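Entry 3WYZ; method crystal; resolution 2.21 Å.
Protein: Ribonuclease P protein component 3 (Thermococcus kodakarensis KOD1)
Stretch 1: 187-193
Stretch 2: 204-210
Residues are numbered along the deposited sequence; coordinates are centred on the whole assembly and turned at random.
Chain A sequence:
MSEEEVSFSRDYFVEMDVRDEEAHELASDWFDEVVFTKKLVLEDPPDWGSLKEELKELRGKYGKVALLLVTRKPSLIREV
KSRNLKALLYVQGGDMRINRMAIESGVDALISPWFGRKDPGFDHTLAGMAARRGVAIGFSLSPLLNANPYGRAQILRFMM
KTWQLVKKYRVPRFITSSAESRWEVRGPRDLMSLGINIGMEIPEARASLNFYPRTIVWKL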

# COMPACT_ATOMS: atom_id res chain seq x y z
N GLY A 187 -5.41 7.53 13.22
CA GLY A 187 -4.47 8.64 13.20
C GLY A 187 -3.02 8.19 13.10
O GLY A 187 -2.73 7.01 13.29
N PRO A 188 -2.11 9.13 12.80
CA PRO A 188 -0.68 8.82 12.65
C PRO A 188 -0.11 8.05 13.84
O PRO A 188 0.63 7.09 13.64
CB PRO A 188 -0.02 10.20 12.56
CG PRO A 188 -1.08 11.12 12.08
CD PRO A 188 -2.38 10.57 12.62
N ARG A 189 -0.46 8.46 15.05
CA ARG A 189 0.04 7.84 16.27
C ARG A 189 -0.37 6.37 16.36
O ARG A 189 0.41 5.53 16.79
CB ARG A 189 -0.44 8.62 17.49
CG ARG A 189 0.26 8.24 18.79
CD ARG A 189 -0.12 9.19 19.92
NE ARG A 189 0.69 10.42 19.91
CZ ARG A 189 0.32 11.59 19.37
NH1 ARG A 189 -0.86 11.74 18.77
NH2 ARG A 189 1.15 12.62 19.44
N ASP A 190 -1.60 6.06 15.96
CA ASP A 190 -2.08 4.68 15.94
C ASP A 190 -1.43 3.85 14.84
O ASP A 190 -1.12 2.67 15.05
CB ASP A 190 -3.61 4.61 15.79
CG ASP A 190 -4.35 5.02 17.06
OD1 ASP A 190 -3.72 5.68 17.93
OD2 ASP A 190 -5.56 4.68 17.19
N LEU A 191 -1.21 4.45 13.67
CA LEU A 191 -0.54 3.75 12.58
C LEU A 191 0.91 3.43 12.94
O LEU A 191 1.42 2.39 12.55
CB LEU A 191 -0.60 4.57 11.29
CG LEU A 191 -1.98 4.76 10.64
CD1 LEU A 191 -1.82 5.47 9.32
CD2 LEU A 191 -2.71 3.43 10.43
N MET A 192 1.55 4.31 13.69
CA MET A 192 2.91 4.08 14.17
C MET A 192 2.96 3.00 15.25
O MET A 192 3.97 2.29 15.39
CB MET A 192 3.53 5.38 14.69
CG MET A 192 3.84 6.38 13.58
SD MET A 192 4.73 7.85 14.12
CE MET A 192 3.58 8.56 15.30
N SER A 193 1.88 2.85 16.02
CA SER A 193 1.77 1.77 16.99
C SER A 193 1.74 0.40 16.31
O SER A 193 2.29 -0.56 16.85
CB SER A 193 0.53 1.94 17.86
OG SER A 193 0.58 3.17 18.57
N GLU A 204 11.77 4.58 12.83
CA GLU A 204 11.43 3.77 11.66
C GLU A 204 9.93 3.87 11.37
O GLU A 204 9.54 4.11 10.22
CB GLU A 204 11.84 2.31 11.85
CG GLU A 204 13.35 2.10 11.89
CD GLU A 204 13.75 0.69 12.30
OE1 GLU A 204 13.12 0.12 13.20
OE2 GLU A 204 14.72 0.15 11.72
N ALA A 205 9.11 3.71 12.40
CA ALA A 205 7.66 3.88 12.26
C ALA A 205 7.28 5.27 11.75
O ALA A 205 6.41 5.41 10.90
CB ALA A 205 6.97 3.61 13.59
N ARG A 206 7.97 6.28 12.27
CA ARG A 206 7.78 7.66 11.82
C ARG A 206 8.13 7.83 10.34
O ARG A 206 7.41 8.51 9.61
CB ARG A 206 8.64 8.61 12.67
CG ARG A 206 8.43 10.09 12.42
CD ARG A 206 9.42 10.94 13.21
NE ARG A 206 9.31 10.70 14.65
CZ ARG A 206 8.35 11.19 15.43
NH1 ARG A 206 7.38 11.96 14.94
NH2 ARG A 206 8.35 10.90 16.73
N ALA A 207 9.23 7.23 9.91
CA ALA A 207 9.67 7.32 8.51
C ALA A 207 8.69 6.65 7.55
O ALA A 207 8.55 7.09 6.41
CB ALA A 207 11.05 6.72 8.34
N SER A 208 8.00 5.61 8.02
CA SER A 208 6.98 4.93 7.22
C SER A 208 5.73 5.79 6.92
O SER A 208 4.98 5.49 5.99
CB SER A 208 6.56 3.63 7.90
OG SER A 208 7.66 2.74 8.00
N LEU A 209 5.50 6.83 7.72
CA LEU A 209 4.43 7.79 7.45
C LEU A 209 4.93 9.14 6.93
O LEU A 209 4.14 9.95 6.44
CB LEU A 209 3.61 8.03 8.72
CG LEU A 209 2.80 6.85 9.27
CD1 LEU A 209 2.09 7.27 10.54
CD2 LEU A 209 1.80 6.34 8.23
N ASN A 210 6.23 9.37 7.00
CA ASN A 210 6.81 10.67 6.68
C ASN A 210 7.73 10.56 5.46
O ASN A 210 7.34 10.93 4.34
CB ASN A 210 7.54 11.22 7.91
CG ASN A 210 8.07 12.63 7.71
OD1 ASN A 210 8.24 13.11 6.59
ND2 ASN A 210 8.34 13.31 8.82

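Met192 and Leu209 form the apolar centre of this contact. Met192 CG lies 3.6 Å from Leu209 CD1, a normal van der Waals distance. The two residues also lose the most surface, 89 Å² for Met192 and 81 Å² for Leu209. Leu209 points toward the first helix and adopts the m, t rotamer. Leu209 CD1 packs against Met192, Pro188 and Leu191, lying 3.9 Å from Leu191 CB. Leu209 CD2 also meets Leu191, 3.9 Å from Leu191 CD1. Leu191 is buried, points toward the second helix and has the same m, t rotamer.

At Pro188, the ring atom CB is 4.1 Å from Leu209 CD1. The carbonyl is closer, with Pro188 O 3.4 Å from Leu209 CD1. This oxygen already accepts a hydrogen bond from Met192 N at 2.9 Å, so the methyl packs beside a satisfied backbone group.

The backbones come nearest at Met192 and Ala205, where the two CA atoms are 5.1 Å apart. The small side chain of Ala205 points toward the first helix and fills this narrow place. Ala205 CB is 3.7 Å from Met192 O and 4.0 Å from Met192 CB. The helix axes approach to 9.2 Å, and their N-to-C directions differ by 124°.

Met192 adopts the m, t, m rotamer, which places its SD against the backbone of Arg206. Its SD is 3.8 Å from Arg206 CA and 4.2 Å from Arg206 CB. The CA-to-CB bond of Arg206 points away. Arg206 NH1 is farther off, 5.0 Å from Met192 SD. Arg206 NH1 is hydrogen-bonded elsewhere in the structure.

No hydrogen bond crosses between the stretches. The polar side chains of Ser193 and Ser208 turn back on their own helices. Ser193 OG donates to Arg189 O at 3.0 Å, and Ser208 OG donates to Glu204 O at 3.2 Å. Arg189 and Asp190 point away and are exposed.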